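Local structure of beta-galactoside alpha-2,6-sialyltransferase (Photobacterium sp., 2Z4T) at residues A[91-96]-A[105-110]; A[41-46]-A[74-79]. The protein is a bacterial glycosyltransferase that probably transfers sialic acid from its CMP-activated donor to beta-galactosides such as lactose, forming an alpha-2,6 linkage. One frame throughout, in Å; residues are numbered along the deposited sequence.

Contact 1. Residues A[91-96]-A[105-110]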
ATOM      1  N   CYS A  91     -19.479  26.408  17.435  1.00 42.15           N
ATOM      2  CA  CYS A  91     -19.051  27.768  17.108  1.00 41.80           C
ATOM      3  C   CYS A  91     -18.783  28.609  18.349  1.00 41.75           C
ATOM      4  O   CYS A  91     -19.516  28.533  19.340  1.00 41.47           O
ATOM      5  CB  CYS A  91     -20.127  28.491  16.321  1.00 42.16           C
ATOM      6  SG  CYS A  91     -20.811  27.627  14.922  1.00 43.05           S
ATOM      7  N   PHE A  92     -17.746  29.442  18.263  1.00 41.78           N
ATOM      8  CA  PHE A  92     -17.348  30.352  19.338  1.00 41.47           C
ATOM      9  C   PHE A  92     -16.976  31.701  18.740  1.00 41.96           C
ATOM     10  O   PHE A  92     -16.177  31.779  17.795  1.00 42.62           O
ATOM     11  CB  PHE A  92     -16.186  29.755  20.143  1.00 41.10           C
ATOM     12  CG  PHE A  92     -16.502  28.417  20.744  1.00 40.85           C
ATOM     13  CD1 PHE A  92     -16.207  27.250  20.059  1.00 40.79           C
ATOM     14  CD2 PHE A  92     -17.155  28.326  21.969  1.00 41.62           C
ATOM     15  CE1 PHE A  92     -16.522  25.997  20.593  1.00 41.75           C
ATOM     16  CE2 PHE A  92     -17.483  27.074  22.516  1.00 42.20           C
ATOM     17  CZ  PHE A  92     -17.168  25.909  21.826  1.00 41.70           C
ATOM     18  N   ASP A  93     -17.565  32.762  19.270  1.00 41.92           N
ATOM     19  CA  ASP A  93     -17.281  34.100  18.774  1.00 42.22           C
ATOM     20  C   ASP A  93     -16.495  34.885  19.798  1.00 42.13           C
ATOM     21  O   ASP A  93     -16.981  35.100  20.908  1.00 42.23           O
ATOM     22  CB  ASP A  93     -18.584  34.851  18.493  1.00 42.41           C
ATOM     23  CG  ASP A  93     -19.419  34.201  17.408  1.00 42.92           C
ATOM     24  OD1 ASP A  93     -20.341  34.889  16.914  1.00 43.56           O
ATOM     25  OD2 ASP A  93     -19.175  33.023  17.068  1.00 41.70           O
ATOM     26  N   PHE A  94     -15.298  35.329  19.424  1.00 42.06           N
ATOM     27  CA  PHE A  94     -14.484  36.209  20.281  1.00 42.08           C
ATOM     28  C   PHE A  94     -14.693  37.674  19.915  1.00 41.78           C
ATOM     29  O   PHE A  94     -14.645  38.029  18.734  1.00 41.65           O
ATOM     30  CB  PHE A  94     -12.998  35.850  20.155  1.00 42.18           C
ATOM     31  CG  PHE A  94     -12.054  36.871  20.758  1.00 43.74           C
ATOM     32  CD1 PHE A  94     -11.691  36.800  22.098  1.00 44.52           C
ATOM     33  CD2 PHE A  94     -11.489  37.884  19.967  1.00 44.01           C
ATOM     34  CE1 PHE A  94     -10.804  37.745  22.652  1.00 45.91           C
ATOM     35  CE2 PHE A  94     -10.605  38.825  20.523  1.00 44.24           C
ATOM     36  CZ  PHE A  94     -10.264  38.754  21.857  1.00 43.39           C
ATOM     37  N   ASN A  95     -14.916  38.518  20.919  1.00 41.79           N
ATOM     38  CA  ASN A  95     -14.879  39.979  20.731  1.00 41.96           C
ATOM     39  C   ASN A  95     -13.894  40.619  21.688  1.00 42.34           C
ATOM     40  O   ASN A  95     -13.865  40.277  22.868  1.00 42.16           O
ATOM     41  CB  ASN A  95     -16.253  40.629  20.924  1.00 41.22           C
ATOM     42  CG  ASN A  95     -17.162  40.464  19.716  1.00 42.77           C
ATOM     43  OD1 ASN A  95     -17.047  41.189  18.730  1.00 41.21           O
ATOM     44  ND2 ASN A  95     -18.087  39.498  19.795  1.00 43.78           N
ATOM     45  N   GLY A  96     -13.101  41.561  21.189  1.00 42.96           N
ATOM     46  CA  GLY A  96     -12.201  42.316  22.047  1.00 43.40           C
ATOM     47  C   GLY A  96     -12.036  43.778  21.688  1.00 44.04           C
ATOM     48  O   GLY A  96     -12.199  44.187  20.528  1.00 43.43           O
ATOM     49  N   ILE A 105     -12.937  41.046  16.222  1.00 42.79           N
ATOM     50  CA  ILE A 105     -13.927  40.007  16.215  1.00 42.82           C
ATOM     51  C   ILE A 105     -13.300  38.821  15.531  1.00 42.46           C
ATOM     52  O   ILE A 105     -12.671  38.966  14.481  1.00 42.76           O
ATOM     53  CB  ILE A 105     -15.231  40.453  15.512  1.00 42.97           C
ATOM     54  CG1 ILE A 105     -16.374  39.490  15.864  1.00 43.88           C
ATOM     55  CG2 ILE A 105     -15.033  40.540  13.987  1.00 43.52           C
ATOM     56  CD1 ILE A 105     -17.741  39.984  15.441  1.00 44.58           C
ATOM     57  N   THR A 106     -13.401  37.652  16.145  1.00 42.14           N
ATOM     58  CA  THR A 106     -12.999  36.444  15.440  1.00 42.04           C
ATOM     59  C   THR A 106     -13.987  35.291  15.632  1.00 41.92           C
ATOM     60  O   THR A 106     -14.385  34.980  16.750  1.00 42.21           O
ATOM     61  CB  THR A 106     -11.485  36.070  15.630  1.00 41.70           C
ATOM     62  OG1 THR A 106     -11.335  34.664  15.887  1.00 44.30           O
ATOM     63  CG2 THR A 106     -10.880  36.810  16.715  1.00 41.18           C
ATOM     64  N   LYS A 107     -14.402  34.711  14.507  1.00 41.53           N
ATOM     65  CA  LYS A 107     -15.341  33.591  14.455  1.00 41.40           C
ATOM     66  C   LYS A 107     -14.580  32.276  14.377  1.00 41.28           C
ATOM     67  O   LYS A 107     -13.770  32.087  13.471  1.00 41.69           O
ATOM     68  CB  LYS A 107     -16.265  33.730  13.233  1.00 41.19           C
ATOM     69  CG  LYS A 107     -17.060  35.045  13.176  1.00 40.73           C
ATOM     70  CD  LYS A 107     -18.341  34.950  14.003  1.00 41.09           C
ATOM     71  CE  LYS A 107     -18.977  36.312  14.287  1.00 41.29           C
ATOM     72  NZ  LYS A 107     -18.921  37.213  13.093  1.00 42.07           N
ATOM     73  N   VAL A 108     -14.850  31.372  15.317  1.00 41.32           N
ATOM     74  CA  VAL A 108     -14.157  30.079  15.417  1.00 41.13           C
ATOM     75  C   VAL A 108     -15.132  28.939  15.160  1.00 41.06           C
ATOM     76  O   VAL A 108     -16.199  28.897  15.742  1.00 40.63           O
ATOM     77  CB  VAL A 108     -13.503  29.885  16.822  1.00 41.24           C
ATOM     78  CG1 VAL A 108     -12.944  28.444  17.008  1.00 40.54           C
ATOM     79  CG2 VAL A 108     -12.408  30.904  17.035  1.00 41.46           C
ATOM     80  N   THR A 109     -14.750  28.017  14.285  1.00 41.31           N
ATOM     81  CA  THR A 109     -15.554  26.840  14.004  1.00 41.50           C
ATOM     82  C   THR A 109     -14.761  25.586  14.323  1.00 41.23           C
ATOM     83  O   THR A 109     -13.669  25.385  13.808  1.00 41.34           O
ATOM     84  CB  THR A 109     -16.007  26.800  12.539  1.00 41.50           C
ATOM     85  OG1 THR A 109     -16.887  27.892  12.305  1.00 42.70           O
ATOM     86  CG2 THR A 109     -16.791  25.547  12.256  1.00 42.88           C
ATOM     87  N   LEU A 110     -15.316  24.748  15.187  1.00 41.18           N
ATOM     88  CA  LEU A 110     -14.718  23.463  15.487  1.00 41.17           C
ATOM     89  C   LEU A 110     -15.606  22.372  14.894  1.00 42.01           C
ATOM     90  O   LEU A 110     -16.769  22.208  15.298  1.00 41.99           O
ATOM     91  CB  LEU A 110     -14.515  23.287  16.999  1.00 40.55           C
ATOM     92  CG  LEU A 110     -13.697  24.379  17.717  1.00 40.24           C
ATOM     93  CD1 LEU A 110     -13.517  24.079  19.198  1.00 40.58           C
ATOM     94  CD2 LEU A 110     -12.330  24.573  17.094  1.00 41.04           C
TER

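Contact 2. Residues A[41-46]-A[74-79]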
ATOM      1  N   ASN A  41      -6.641  24.715  22.424  1.00 53.10           N
ATOM      2  CA  ASN A  41      -6.326  26.046  22.866  1.00 53.93           C
ATOM      3  C   ASN A  41      -5.936  26.944  21.693  1.00 54.79           C
ATOM      4  O   ASN A  41      -4.887  26.743  21.071  1.00 54.90           O
ATOM      5  CB  ASN A  41      -5.224  26.023  23.903  1.00 53.98           C
ATOM      6  CG  ASN A  41      -5.019  27.376  24.519  1.00 55.14           C
ATOM      7  OD1 ASN A  41      -4.151  28.138  24.093  1.00 55.65           O
ATOM      8  ND2 ASN A  41      -5.868  27.718  25.482  1.00 56.14           N
ATOM      9  N   LEU A  42      -6.787  27.928  21.405  1.00 55.45           N
ATOM     10  CA  LEU A  42      -6.641  28.766  20.213  1.00 56.29           C
ATOM     11  C   LEU A  42      -6.568  30.237  20.530  1.00 56.34           C
ATOM     12  O   LEU A  42      -7.398  30.764  21.268  1.00 55.98           O
ATOM     13  CB  LEU A  42      -7.819  28.560  19.259  1.00 56.58           C
ATOM     14  CG  LEU A  42      -7.895  27.200  18.579  1.00 58.51           C
ATOM     15  CD1 LEU A  42      -9.248  27.052  17.887  1.00 59.95           C
ATOM     16  CD2 LEU A  42      -6.709  26.952  17.608  1.00 60.27           C
ATOM     17  N   GLU A  43      -5.582  30.897  19.937  1.00 56.80           N
ATOM     18  CA  GLU A  43      -5.441  32.340  20.028  1.00 57.14           C
ATOM     19  C   GLU A  43      -6.400  32.958  19.029  1.00 56.69           C
ATOM     20  O   GLU A  43      -6.429  32.532  17.886  1.00 56.64           O
ATOM     21  CB  GLU A  43      -4.000  32.747  19.699  1.00 57.70           C
ATOM     22  CG  GLU A  43      -2.958  32.265  20.715  1.00 59.73           C
ATOM     23  CD  GLU A  43      -3.154  32.887  22.101  1.00 63.02           C
ATOM     24  OE1 GLU A  43      -2.940  32.166  23.104  1.00 64.19           O
ATOM     25  OE2 GLU A  43      -3.537  34.084  22.188  1.00 63.72           O
ATOM     26  N   PRO A  44      -7.204  33.944  19.459  1.00 56.92           N
ATOM     27  CA  PRO A  44      -8.192  34.555  18.564  1.00 57.46           C
ATOM     28  C   PRO A  44      -7.599  35.522  17.532  1.00 58.43           C
ATOM     29  O   PRO A  44      -8.186  35.732  16.479  1.00 58.33           O
ATOM     30  CB  PRO A  44      -9.091  35.323  19.523  1.00 56.93           C
ATOM     31  CG  PRO A  44      -8.233  35.640  20.678  1.00 56.32           C
ATOM     32  CD  PRO A  44      -7.254  34.523  20.814  1.00 56.50           C
ATOM     33  N   ILE A  45      -6.433  36.073  17.841  1.00 59.87           N
ATOM     34  CA  ILE A  45      -5.872  37.241  17.160  1.00 61.32           C
ATOM     35  C   ILE A  45      -4.443  36.947  16.708  1.00 62.31           C
ATOM     36  O   ILE A  45      -3.780  36.093  17.293  1.00 62.11           O
ATOM     37  CB  ILE A  45      -5.949  38.476  18.126  1.00 61.11           C
ATOM     38  CG1 ILE A  45      -6.901  39.527  17.585  1.00 61.57           C
ATOM     39  CG2 ILE A  45      -4.602  39.130  18.383  1.00 61.39           C
ATOM     40  CD1 ILE A  45      -8.321  39.216  17.843  1.00 61.92           C
ATOM     41  N   ASN A  46      -3.971  37.632  15.665  1.00 64.28           N
ATOM     42  CA  ASN A  46      -2.538  37.559  15.288  1.00 66.23           C
ATOM     43  C   ASN A  46      -1.723  38.872  15.336  1.00 67.06           C
ATOM     44  O   ASN A  46      -0.738  38.996  14.611  1.00 67.02           O
ATOM     45  CB  ASN A  46      -2.346  36.858  13.925  1.00 66.43           C
ATOM     46  CG  ASN A  46      -1.954  35.378  14.065  1.00 67.93           C
ATOM     47  OD1 ASN A  46      -0.866  35.043  14.549  1.00 69.42           O
ATOM     48  ND2 ASN A  46      -2.836  34.493  13.622  1.00 67.87           N
ATOM     49  N   SER A  74     -10.138  33.943  29.910  1.00 67.46           N
ATOM     50  CA  SER A  74      -8.826  34.035  29.296  1.00 65.61           C
ATOM     51  C   SER A  74      -9.008  34.434  27.834  1.00 64.13           C
ATOM     52  O   SER A  74     -10.065  34.167  27.249  1.00 63.72           O
ATOM     53  CB  SER A  74      -8.058  32.713  29.434  1.00 65.85           C
ATOM     54  OG  SER A  74      -8.588  31.724  28.578  1.00 65.00           O
ATOM     55  N   ILE A  75      -7.998  35.084  27.248  1.00 62.04           N
ATOM     56  CA  ILE A  75      -8.147  35.579  25.872  1.00 59.76           C
ATOM     57  C   ILE A  75      -7.988  34.464  24.832  1.00 58.06           C
ATOM     58  O   ILE A  75      -8.700  34.444  23.839  1.00 57.64           O
ATOM     59  CB  ILE A  75      -7.354  36.911  25.559  1.00 59.68           C
ATOM     60  CG1 ILE A  75      -5.949  36.636  25.073  1.00 60.09           C
ATOM     61  CG2 ILE A  75      -7.396  37.895  26.726  1.00 58.64           C
ATOM     62  CD1 ILE A  75      -5.860  36.663  23.561  1.00 61.52           C
ATOM     63  N   SER A  76      -7.107  33.507  25.079  1.00 56.19           N
ATOM     64  CA  SER A  76      -7.101  32.338  24.225  1.00 55.08           C
ATOM     65  C   SER A  76      -8.252  31.388  24.594  1.00 54.17           C
ATOM     66  O   SER A  76      -8.632  31.277  25.756  1.00 53.92           O
ATOM     67  CB  SER A  76      -5.745  31.634  24.246  1.00 54.98           C
ATOM     68  OG  SER A  76      -5.641  30.761  25.340  1.00 55.49           O
ATOM     69  N   LEU A  77      -8.812  30.730  23.585  1.00 53.23           N
ATOM     70  CA  LEU A  77      -9.960  29.840  23.751  1.00 52.26           C
ATOM     71  C   LEU A  77      -9.526  28.448  24.194  1.00 51.45           C
ATOM     72  O   LEU A  77      -8.781  27.768  23.496  1.00 51.03           O
ATOM     73  CB  LEU A  77     -10.733  29.732  22.435  1.00 52.18           C
ATOM     74  CG  LEU A  77     -11.875  28.709  22.367  1.00 52.53           C
ATOM     75  CD1 LEU A  77     -13.135  29.199  23.122  1.00 51.27           C
ATOM     76  CD2 LEU A  77     -12.187  28.328  20.917  1.00 50.58           C
ATOM     77  N   SER A  78     -10.009  28.030  25.354  1.00 50.75           N
ATOM     78  CA  SER A  78      -9.695  26.714  25.858  1.00 50.29           C
ATOM     79  C   SER A  78     -10.969  25.885  26.051  1.00 49.91           C
ATOM     80  O   SER A  78     -11.849  26.249  26.839  1.00 49.96           O
ATOM     81  CB  SER A  78      -8.918  26.844  27.158  1.00 50.21           C
ATOM     82  OG  SER A  78      -8.018  25.768  27.259  1.00 51.47           O
ATOM     83  N   VAL A  79     -11.079  24.793  25.295  1.00 49.24           N
ATOM     84  CA  VAL A  79     -12.228  23.885  25.366  1.00 48.39           C
ATOM     85  C   VAL A  79     -11.861  22.438  25.076  1.00 47.86           C
ATOM     86  O   VAL A  79     -10.894  22.147  24.373  1.00 48.32           O
ATOM     87  CB  VAL A  79     -13.384  24.285  24.408  1.00 48.65           C
ATOM     88  CG1 VAL A  79     -14.225  25.375  25.036  1.00 49.84           C
ATOM     89  CG2 VAL A  79     -12.866  24.723  23.050  1.00 48.11           C
TER

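Contact 1. Residues A[91-96]-A[105-110]
Phe92 and Val108 face each other as a hydrogen-bonded antiparallel pair. Val108 N gives a bond of 2.8 Å to Phe92 O, and Phe92 N reaches back to Val108 O at 3.0 Å. Two residues on, Phe94 and Thr106 repeat the pairing, with Phe94 N 2.8 Å from Thr106 O. All four side chains lie on the same face, but the two phenyl rings go different ways. In Phe92, CG lies beside the backbone N (chi1 -58°), and the ring atom CE1 comes 3.8 Å from Leu110 CD1, the two side chains crossing at about a right angle. In Phe94, CG is instead anti to the backbone N (chi1 168°), and CD2 rests 3.5 Å from the methyl CG2 of Thr106. The other face carries Asp93 and Lys107, where the aliphatic CE of Lys107 lies 3.3 Å from Asp93 OD1. The pair forms a beta hairpin of an immunoglobulin-like sandwich. Strand 52-61 flanks it along 88-98, with Cys91 joined to Cys61 by a disulfide, and strand 26-35 runs parallel to 103-122; Phe94 meets Trp57 and Phe52, and Val108 packs on Leu42 of strand 39-42.

Contact 2. Residues A[41-46]-A[74-79]
Asn41 reaches across to two serines with a single amide nitrogen. The CG of Asn41 stands anti to the backbone N (chi1 -172°), and Asn41 ND2 donates to Ser76 OG at 3.1 Å, a bent bond (141° at the hydrogen) whose acceptor is tilted out of the amide plane. A weak second bond runs from Asn41 ND2 to Ser78 OG at 3.4 Å; that hydroxyl is also hydrogen-bonded to Tyr39 OH. Behind this polar surface the backbones of Leu42 and Leu77 form a hydrogen-bonded antiparallel pair, Leu77 N lying 2.7 Å from Leu42 O and Leu42 N 2.9 Å from Leu77 O. Their side chains go to the face away from Asn41 and Ser78, but meet each other loosely, with Leu42 CD1 4.4 Å from Leu77 CD2. The pairing belongs to a short two-stranded antiparallel sheet, 39-42 with 77-80, lying against the larger sheet of the immunoglobulin-like sandwich: Leu42 turns to Val108 and Leu110, and Leu77 to Trp57. Beyond it the regular bonding lapses. Pro44 has no N-H to offer, and its CG and CD sit beside Ile75 O, which accepts a hydrogen bond from Trp57 NE1. The Ile75 side chain takes an uncommon turn, with CG1 in the crowded position between backbone N and carbonyl carbon (chi1 89°). Ile75 CD1 lies 3.8 Å from Pro44 CD, the two side chains crossing at about a right angle, and 3.7 Å from Glu43 OE2. The bent chain of Glu43 brings the carboxylate back over Ser76, where OE1 is close to the CB methylene. On the far side of Ser76, Ser74 OG donates to Ser76 O at 2.9 Å, a bond within the segment just before strand 77-80.

From the N terminus, strand 26-35 precedes 39-42, the first partner of contact 2. The chain then runs through strand 52-61 in the other sheet before 74-79 returns and closes that loop. Strand 88-98 follows, and contact 1 closes a much shorter hairpin with 103-122. The two contacts thus lie in series, neither nested nor crossed, with centres about 9 Å apart. They touch inside the sandwich where Phe94 packs on the loop after strand 39-42: Phe94 CD2 comes 3.5 Å from Pro44 CB, and Phe94 CE2 lies 3.5 Å from Ile45 CD1. Strand 103-122 continues out of this region to pair with strands 146-151 and 194-201 of the GT-B part.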